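Local coordinates for protein cytochrome P450 reductase (Amycolatopsis methanolica 239, PDB 5OGX) that transfers electrons from NADH through FAD and a 2Fe-2S cluster to a partner cytochrome P450 that O-demethylates lignin-derived aromatics, at residues 45-50 against 74-79; 31-36 against 85-90; 51-56 against 80-85. All coordinates share one frame; numbering follows the deposited sequence.

Contact 1 (45-50 against 74-79); sequences CKLQVL and ALACQA. With FES (Fe2/s2 (inorganic) cluster), chain C.
C45 and C77 meet at one iron of the 2Fe-2S cluster. C45 SG and C77 SG each bind FE2 at 2.4 Å. In both residues SG sits between the backbone N and the carbonyl carbon (chi1 72° and 68°), on the iron side. C45 SG accepts a hydrogen bond from C77 N at 3.4 Å, which probably stabilises its charge. C77 SG takes a bond from Q78 NE2, close to the amide plane. An alanine in place of C77 would probably leave FE2 one ligand short and Q78 NE2 without its acceptor. A76 N gives a hydrogen bond to C45 O from well above the carbonyl plane, and L47 and A74 form an antiparallel hydrogen-bonded pair. The buried side is tight: L47 CD1 presses on A76 CB at 3.6 Å, and helix 22-28 and M33 pack on the same residues. The K46 side is looser and partly exposed. K46 CE grazes L75 CD2 at 4.1 Å, the chain bends at chi3 (-84°), and NZ leads away to a salt bridge with E68. An iron held between the cysteine loop before strand 46-51 and the turn after edge strand 73-75 is typical of plant-type ferredoxins, a beta-grasp fold.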
loop_
_atom_site.group_PDB
_atom_site.type_symbol
_atom_site.label_atom_id
_atom_site.label_comp_id
_atom_site.label_asym_id
_atom_site.label_seq_id
_atom_site.Cartn_x
_atom_site.Cartn_y
_atom_site.Cartn_z
ATOM N N CYS A 45 -2.662 4.250 12.435
ATOM C CA CYS A 45 -4.056 4.360 12.850
ATOM C C CYS A 45 -4.206 4.699 14.331
ATOM O O CYS A 45 -5.295 4.540 14.882
ATOM C CB CYS A 45 -4.806 3.069 12.552
ATOM S SG CYS A 45 -4.300 1.753 13.684
ATOM N N LYS A 46 -3.137 5.154 14.976
ATOM C CA LYS A 46 -3.197 5.452 16.400
ATOM C C LYS A 46 -4.255 6.523 16.669
ATOM O O LYS A 46 -4.410 7.481 15.901
ATOM C CB LYS A 46 -1.824 5.914 16.884
ATOM C CG LYS A 46 -1.626 5.827 18.392
ATOM C CD LYS A 46 -0.160 5.987 18.753
ATOM C CE LYS A 46 0.590 4.672 18.633
ATOM N NZ LYS A 46 2.054 4.844 18.893
ATOM N N LEU A 47 -4.981 6.344 17.763
ATOM C CA LEU A 47 -6.126 7.161 18.133
ATOM C C LEU A 47 -5.998 7.531 19.597
ATOM O O LEU A 47 -5.390 6.794 20.374
ATOM C CB LEU A 47 -7.453 6.399 17.990
ATOM C CG LEU A 47 -7.964 5.786 16.700
ATOM C CD1 LEU A 47 -9.163 4.936 16.998
ATOM C CD2 LEU A 47 -8.339 6.914 15.786
ATOM N N GLN A 48 -6.599 8.655 19.983
ATOM C CA GLN A 48 -6.872 8.922 21.391
ATOM C C GLN A 48 -8.312 8.539 21.687
ATOM O O GLN A 48 -9.233 8.983 20.994
ATOM C CB GLN A 48 -6.635 10.390 21.775
ATOM C CG GLN A 48 -6.990 10.662 23.255
ATOM C CD GLN A 48 -7.069 12.146 23.614
ATOM O OE1 GLN A 48 -7.051 13.015 22.746
ATOM N NE2 GLN A 48 -7.169 12.434 24.911
ATOM N N VAL A 49 -8.510 7.710 22.708
ATOM C CA VAL A 49 -9.855 7.393 23.165
ATOM C C VAL A 49 -10.304 8.536 24.068
ATOM O O VAL A 49 -9.731 8.746 25.137
ATOM C CB VAL A 49 -9.900 6.050 23.901
ATOM C CG1 VAL A 49 -11.292 5.807 24.447
ATOM C CG2 VAL A 49 -9.491 4.929 22.949
ATOM N N LEU A 50 -11.324 9.279 23.639
ATOM C CA LEU A 50 -11.801 10.431 24.405
ATOM C C LEU A 50 -12.829 10.045 25.458
ATOM O O LEU A 50 -12.845 10.625 26.546
ATOM C CB LEU A 50 -12.407 11.478 23.470
ATOM C CG LEU A 50 -11.456 12.004 22.388
ATOM C CD1 LEU A 50 -12.210 12.723 21.266
ATOM C CD2 LEU A 50 -10.432 12.938 23.019
ATOM N N ALA A 74 -4.855 4.087 21.465
ATOM C CA ALA A 74 -5.204 2.777 20.929
ATOM C C ALA A 74 -4.832 2.743 19.454
ATOM O O ALA A 74 -4.544 3.772 18.845
ATOM C CB ALA A 74 -6.699 2.477 21.107
ATOM N N LEU A 75 -4.823 1.542 18.891
ATOM C CA LEU A 75 -4.704 1.358 17.448
ATOM C C LEU A 75 -6.084 1.019 16.901
ATOM O O LEU A 75 -6.682 0.009 17.296
ATOM C CB LEU A 75 -3.717 0.243 17.104
ATOM C CG LEU A 75 -2.283 0.386 17.596
ATOM C CD1 LEU A 75 -1.464 -0.812 17.119
ATOM C CD2 LEU A 75 -1.702 1.709 17.083
ATOM N N ALA A 76 -6.584 1.855 15.987
ATOM C CA ALA A 76 -7.909 1.617 15.418
ATOM C C ALA A 76 -8.036 0.224 14.803
ATOM O O ALA A 76 -9.115 -0.375 14.846
ATOM C CB ALA A 76 -8.236 2.680 14.371
ATOM N N CYS A 77 -6.971 -0.295 14.193
ATOM C CA CYS A 77 -7.109 -1.602 13.550
ATOM C C CYS A 77 -7.042 -2.760 14.532
ATOM O O CYS A 77 -7.313 -3.901 14.137
ATOM C CB CYS A 77 -6.031 -1.810 12.478
ATOM S SG CYS A 77 -4.379 -1.950 13.186
ATOM N N GLN A 78 -6.705 -2.507 15.800
ATOM C CA GLN A 78 -6.688 -3.568 16.792
ATOM C C GLN A 78 -7.760 -3.396 17.854
ATOM O O GLN A 78 -8.145 -4.380 18.489
ATOM C CB GLN A 78 -5.307 -3.624 17.465
ATOM C CG GLN A 78 -4.199 -3.781 16.455
ATOM C CD GLN A 78 -4.278 -5.132 15.789
ATOM O OE1 GLN A 78 -4.409 -6.157 16.471
ATOM N NE2 GLN A 78 -4.235 -5.153 14.468
ATOM N N ALA A 79 -8.280 -2.186 18.024
ATOM C CA ALA A 79 -9.169 -1.891 19.137
ATOM C C ALA A 79 -10.606 -2.275 18.804
ATOM O O ALA A 79 -11.119 -1.941 17.731
ATOM C CB ALA A 79 -9.085 -0.402 19.492
HETATM FE FE1 FES C . -1.299 -0.096 10.676
HETATM FE FE2 FES C . -3.254 0.033 12.407
HETATM S S1 FES C . -1.154 -0.206 12.880
HETATM S S2 FES C . -3.408 0.345 10.234
#

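Contact 2 (31-36 against 85-90). With NA (sodium ion), chain D.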
loop_
_atom_site.group_PDB
_atom_site.type_symbol
_atom_site.label_atom_id
_atom_site.label_comp_id
_atom_site.label_asym_id
_atom_site.label_seq_id
_atom_site.Cartn_x
_atom_site.Cartn_y
_atom_site.Cartn_z
ATOM N N VAL A 31 -16.089 6.272 6.266
ATOM C CA VAL A 31 -15.566 7.311 7.151
ATOM C C VAL A 31 -14.068 7.078 7.258
ATOM O O VAL A 31 -13.639 6.037 7.769
ATOM C CB VAL A 31 -16.219 7.262 8.540
ATOM C CG1 VAL A 31 -15.525 8.248 9.481
ATOM C CG2 VAL A 31 -17.719 7.520 8.445
ATOM N N TRP A 32 -13.275 8.030 6.775
ATOM C CA TRP A 32 -11.839 7.804 6.662
ATOM C C TRP A 32 -11.116 8.045 7.978
ATOM O O TRP A 32 -11.432 8.969 8.734
ATOM C CB TRP A 32 -11.221 8.711 5.601
ATOM C CG TRP A 32 -9.739 8.465 5.489
ATOM C CD1 TRP A 32 -9.122 7.398 4.890
ATOM C CD2 TRP A 32 -8.703 9.285 6.022
ATOM N NE1 TRP A 32 -7.746 7.516 5.008
ATOM C CE2 TRP A 32 -7.469 8.678 5.693
ATOM C CE3 TRP A 32 -8.698 10.500 6.738
ATOM C CZ2 TRP A 32 -6.239 9.221 6.074
ATOM C CZ3 TRP A 32 -7.477 11.048 7.102
ATOM C CH2 TRP A 32 -6.262 10.412 6.764
ATOM N N MET A 33 -10.114 7.221 8.228
ATOM C CA MET A 33 -9.060 7.579 9.161
ATOM C C MET A 33 -7.792 6.887 8.701
ATOM O O MET A 33 -7.857 5.909 7.945
ATOM C CB MET A 33 -9.416 7.174 10.592
ATOM C CG MET A 33 -9.729 5.700 10.706
ATOM S SD MET A 33 -9.769 5.205 12.445
ATOM C CE MET A 33 -10.694 6.569 13.187
ATOM N N PRO A 34 -6.624 7.382 9.108
ATOM C CA PRO A 34 -5.370 6.855 8.549
ATOM C C PRO A 34 -5.188 5.377 8.832
ATOM O O PRO A 34 -5.541 4.872 9.898
ATOM C CB PRO A 34 -4.280 7.681 9.245
ATOM C CG PRO A 34 -4.962 8.846 9.856
ATOM C CD PRO A 34 -6.416 8.544 9.988
ATOM N N ASN A 35 -4.652 4.678 7.852
ATOM C CA ASN A 35 -4.434 3.274 7.936
ATOM C C ASN A 35 -3.426 2.827 6.882
ATOM O O ASN A 35 -3.472 3.302 5.818
ATOM C CB ASN A 35 -5.742 2.521 7.793
ATOM C CG ASN A 35 -6.336 2.619 6.431
ATOM O OD1 ASN A 35 -6.198 1.748 5.644
ATOM N ND2 ASN A 35 -7.037 3.659 6.197
ATOM N N SER A 36 -2.526 1.919 7.243
ATOM C CA SER A 36 -1.512 1.529 6.268
ATOM C C SER A 36 -1.071 0.079 6.413
ATOM O O SER A 36 -0.014 -0.267 5.872
ATOM C CB SER A 36 -0.227 2.379 6.397
ATOM O OG SER A 36 -0.321 3.645 5.769
ATOM N N THR A 85 -17.986 4.713 22.157
ATOM C CA THR A 85 -16.617 5.202 22.247
ATOM C C THR A 85 -16.406 6.339 21.264
ATOM O O THR A 85 -16.751 6.224 20.085
ATOM C CB THR A 85 -15.625 4.061 21.984
ATOM O OG1 THR A 85 -15.694 3.121 23.065
ATOM C CG2 THR A 85 -14.194 4.573 21.849
ATOM N N GLU A 86 -15.846 7.435 21.763
ATOM C CA GLU A 86 -15.511 8.606 20.967
ATOM C C GLU A 86 -13.998 8.691 20.853
ATOM O O GLU A 86 -13.299 8.598 21.864
ATOM C CB GLU A 86 -16.065 9.877 21.624
ATOM C CG GLU A 86 -15.676 11.148 20.893
ATOM C CD GLU A 86 -16.139 12.415 21.598
ATOM O OE1 GLU A 86 -15.937 13.508 21.020
ATOM O OE2 GLU A 86 -16.697 12.326 22.713
ATOM N N VAL A 87 -13.483 8.875 19.632
ATOM C CA VAL A 87 -12.042 8.852 19.438
ATOM C C VAL A 87 -11.578 10.092 18.683
ATOM O O VAL A 87 -12.356 10.786 18.030
ATOM C CB VAL A 87 -11.575 7.582 18.694
ATOM C CG1 VAL A 87 -12.021 6.333 19.453
ATOM C CG2 VAL A 87 -12.090 7.577 17.269
ATOM N N ARG A 88 -10.288 10.370 18.804
ATOM C CA ARG A 88 -9.648 11.447 18.063
ATOM C C ARG A 88 -8.532 10.845 17.240
ATOM O O ARG A 88 -7.656 10.157 17.776
ATOM C CB ARG A 88 -9.091 12.534 18.978
ATOM C CG ARG A 88 -8.371 13.633 18.165
ATOM C CD ARG A 88 -7.776 14.699 19.055
ATOM N NE ARG A 88 -6.765 14.183 19.974
ATOM C CZ ARG A 88 -5.534 13.824 19.626
ATOM N NH1 ARG A 88 -5.127 13.926 18.367
ATOM N NH2 ARG A 88 -4.696 13.384 20.557
ATOM N N SER A 89 -8.578 11.102 15.939
ATOM C CA SER A 89 -7.535 10.670 15.026
ATOM C C SER A 89 -6.820 11.927 14.548
ATOM O O SER A 89 -6.607 12.851 15.335
ATOM C CB SER A 89 -8.142 9.852 13.873
ATOM O OG SER A 89 -7.174 9.459 12.911
ATOM N N THR A 90 -6.447 11.987 13.276
ATOM C CA THR A 90 -5.852 13.210 12.760
ATOM C C THR A 90 -6.936 14.221 12.403
ATOM O O THR A 90 -8.127 13.910 12.366
ATOM C CB THR A 90 -5.029 12.914 11.511
ATOM O OG1 THR A 90 -5.909 12.333 10.553
ATOM C CG2 THR A 90 -3.910 11.932 11.800
HETATM NA NA NA D . -6.982 5.580 12.396
#
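P34 and S89 touch where the loop leading into the cluster site of the plant-type (2Fe-2S) ferredoxin domain, a beta-grasp, passes the end of strand 85-88. No hydrogen bond joins the two segments. The contact is made by van der Waals packing of side chains. S89 OG lies anti to the backbone N (chi1 177°) and reaches P34 CD at 3.2 Å. T90 comes in beside it: its OG1 is 3.7 Å from P34 CG, its CG2 is also near that atom, and the P34 and T90 side chains slide past each other in opposite directions. The W32 ring carries P34 N over one face, toward the rim, and its CZ3 meets T90 OG1 obliquely. W32 NE1 turns elsewhere, to D196. M33 is folded differently. Its CG stands between the backbone N and the carbonyl carbon (chi1 56°), and a bend at chi3 (43°) turns M33 CE toward V87 CG2, a loose contact at 4.4 Å. L47, A76 and helix 22-28 also pack on M33. N35 ND2 bonds back to M33 O at 3.0 Å, nearly along the C=O axis. A sodium ion is bound by M33 SD at 2.8 Å and P34 O at 3.0 Å.

Contact 3 (51-56 against 80-85)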
loop_
_atom_site.group_PDB
_atom_site.type_symbol
_atom_site.label_atom_id
_atom_site.label_comp_id
_atom_site.label_asym_id
_atom_site.label_seq_id
_atom_site.Cartn_x
_atom_site.Cartn_y
_atom_site.Cartn_z
ATOM N N SER A 51 -13.700 9.089 25.135
ATOM C CA SER A 51 -14.675 8.552 26.067
ATOM C C SER A 51 -15.023 7.143 25.613
ATOM O O SER A 51 -14.907 6.812 24.427
ATOM C CB SER A 51 -15.930 9.429 26.148
ATOM O OG SER A 51 -16.568 9.496 24.885
ATOM N N GLY A 52 -15.431 6.316 26.563
ATOM C CA GLY A 52 -15.701 4.918 26.293
ATOM C C GLY A 52 -14.552 4.019 26.703
ATOM O O GLY A 52 -13.741 4.341 27.572
ATOM N N GLU A 53 -14.487 2.859 26.053
ATOM C CA GLU A 53 -13.533 1.843 26.461
ATOM C C GLU A 53 -13.345 0.861 25.318
ATOM O O GLU A 53 -14.299 0.531 24.605
ATOM C CB GLU A 53 -14.001 1.110 27.731
ATOM C CG GLU A 53 -12.925 0.237 28.368
ATOM C CD GLU A 53 -13.476 -0.753 29.386
ATOM O OE1 GLU A 53 -14.717 -0.880 29.500
ATOM O OE2 GLU A 53 -12.658 -1.411 30.066
ATOM N N VAL A 54 -12.112 0.403 25.148
ATOM C CA VAL A 54 -11.791 -0.534 24.087
ATOM C C VAL A 54 -10.988 -1.691 24.655
ATOM O O VAL A 54 -10.364 -1.596 25.716
ATOM C CB VAL A 54 -11.019 0.138 22.932
ATOM C CG1 VAL A 54 -11.869 1.240 22.303
ATOM C CG2 VAL A 54 -9.686 0.697 23.428
ATOM N N ASP A 55 -11.041 -2.804 23.937
ATOM C CA ASP A 55 -10.115 -3.906 24.120
ATOM C C ASP A 55 -9.019 -3.743 23.078
ATOM O O ASP A 55 -9.316 -3.586 21.890
ATOM C CB ASP A 55 -10.826 -5.248 23.957
ATOM C CG ASP A 55 -9.858 -6.407 23.882
ATOM O OD1 ASP A 55 -9.298 -6.771 24.935
ATOM O OD2 ASP A 55 -9.651 -6.942 22.775
ATOM N N HIS A 56 -7.761 -3.752 23.521
ATOM C CA HIS A 56 -6.664 -3.461 22.605
ATOM C C HIS A 56 -6.319 -4.618 21.677
ATOM O O HIS A 56 -5.496 -4.430 20.775
ATOM C CB HIS A 56 -5.429 -3.036 23.393
ATOM C CG HIS A 56 -5.569 -1.688 24.022
ATOM N ND1 HIS A 56 -5.625 -0.527 23.282
ATOM C CD2 HIS A 56 -5.705 -1.317 25.318
ATOM C CE1 HIS A 56 -5.766 0.504 24.098
ATOM N NE2 HIS A 56 -5.816 0.051 25.339
ATOM N N ARG A 80 -11.251 -2.989 19.725
ATOM C CA ARG A 80 -12.672 -3.247 19.610
ATOM C C ARG A 80 -13.405 -2.596 20.777
ATOM O O ARG A 80 -12.927 -2.642 21.912
ATOM C CB ARG A 80 -12.978 -4.754 19.584
ATOM C CG ARG A 80 -12.300 -5.475 18.419
ATOM C CD ARG A 80 -12.502 -6.999 18.483
ATOM N NE ARG A 80 -12.017 -7.623 17.253
ATOM C CZ ARG A 80 -10.736 -7.886 17.008
ATOM N NH1 ARG A 80 -9.809 -7.592 17.917
ATOM N NH2 ARG A 80 -10.379 -8.438 15.853
ATOM N N PRO A 81 -14.550 -1.977 20.521
ATOM C CA PRO A 81 -15.231 -1.218 21.573
ATOM C C PRO A 81 -15.862 -2.142 22.597
ATOM O O PRO A 81 -16.368 -3.214 22.261
ATOM C CB PRO A 81 -16.301 -0.434 20.804
ATOM C CG PRO A 81 -16.590 -1.302 19.594
ATOM C CD PRO A 81 -15.261 -1.911 19.228
ATOM N N LEU A 82 -15.820 -1.713 23.855
ATOM C CA LEU A 82 -16.565 -2.356 24.934
ATOM C C LEU A 82 -17.706 -1.482 25.429
ATOM O O LEU A 82 -18.435 -1.877 26.353
ATOM C CB LEU A 82 -15.622 -2.706 26.088
ATOM C CG LEU A 82 -14.387 -3.519 25.703
ATOM C CD1 LEU A 82 -13.336 -3.468 26.805
ATOM C CD2 LEU A 82 -14.777 -4.955 25.390
ATOM N N ALA A 83 -17.869 -0.305 24.835
ATOM C CA ALA A 83 -18.940 0.638 25.133
ATOM C C ALA A 83 -18.967 1.642 23.989
ATOM O O ALA A 83 -18.095 1.630 23.116
ATOM C CB ALA A 83 -18.724 1.337 26.477
ATOM N N ASP A 84 -19.976 2.508 23.988
ATOM C CA ASP A 84 -19.959 3.613 23.036
ATOM C C ASP A 84 -18.689 4.420 23.249
ATOM O O ASP A 84 -18.328 4.741 24.389
ATOM C CB ASP A 84 -21.190 4.496 23.206
ATOM C CG ASP A 84 -22.474 3.751 22.958
ATOM O OD1 ASP A 84 -22.411 2.618 22.437
ATOM O OD2 ASP A 84 -23.543 4.305 23.281
ATOM N N THR A 85 -17.986 4.713 22.157
ATOM C CA THR A 85 -16.617 5.202 22.247
ATOM C C THR A 85 -16.406 6.339 21.264
ATOM O O THR A 85 -16.751 6.224 20.085
ATOM C CB THR A 85 -15.625 4.061 21.984
ATOM O OG1 THR A 85 -15.694 3.121 23.065
ATOM C CG2 THR A 85 -14.194 4.573 21.849
HETATM O O HOH W 1 -9.670 -6.104 20.295
#
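A short two-stranded antiparallel sheet, 54-55 with 80-81, joins these segments. D55 and R80 form its hydrogen-bonded pair: D55 N meets R80 O at 2.8 Å, and R80 N returns a bond to D55 O. The D55 and R80 side chains share one face of the sheet, but their charged atoms do not touch. A water lies between them, 2.6 Å from D55 OD2 and 2.8 Å from R80 NH1, at the guanidinium edge. R80 NE turns to G19 O. This small sheet flanks the main beta-grasp sheet of the plant-type ferredoxin domain. L82 N gives E53 O a nearly straight bond of 2.8 Å. L82 CG is anti to the carbonyl carbon (chi1 -53°), and L82 CD1 comes to 3.6 Å from V54 C. L82 CD1 also lies 3.7 Å from E53 CD, where the side chains cross obliquely. A83 N is buried without a partner. T85 begins the next strand; its OG1 accepts from E53 N and donates to A83 O from above the carbonyl plane. G52 CA lies 3.2 Å from D84 O, leaving no room for a CB. V54 CG1 meets T85 CG2 at 4.1 Å, the side chains crossing at about a right angle.

In the fold
From the N terminus, the chain passes helix 22-28 and enters 31-36, the first half of contact 2. C45 and strand 46-51 then open contact 1, and 51-56 opens contact 3. After helix 66-70, strand 73-75 and the turn to A79 close contact 1. Segment 80-85 closes contact 3 next, so the loops of contacts 1 and 3 cross. The end of strand 85-88 and the residues after it close contact 2, whose loop encloses both others. T85 is shared by contacts 2 and 3. Strand 46-51 lies between strands 73-75 and 85-88 in one mixed sheet, which joins contacts 1 and 2. H56 packs on A74 and V54 on A79, so contacts 1 and 3 touch there.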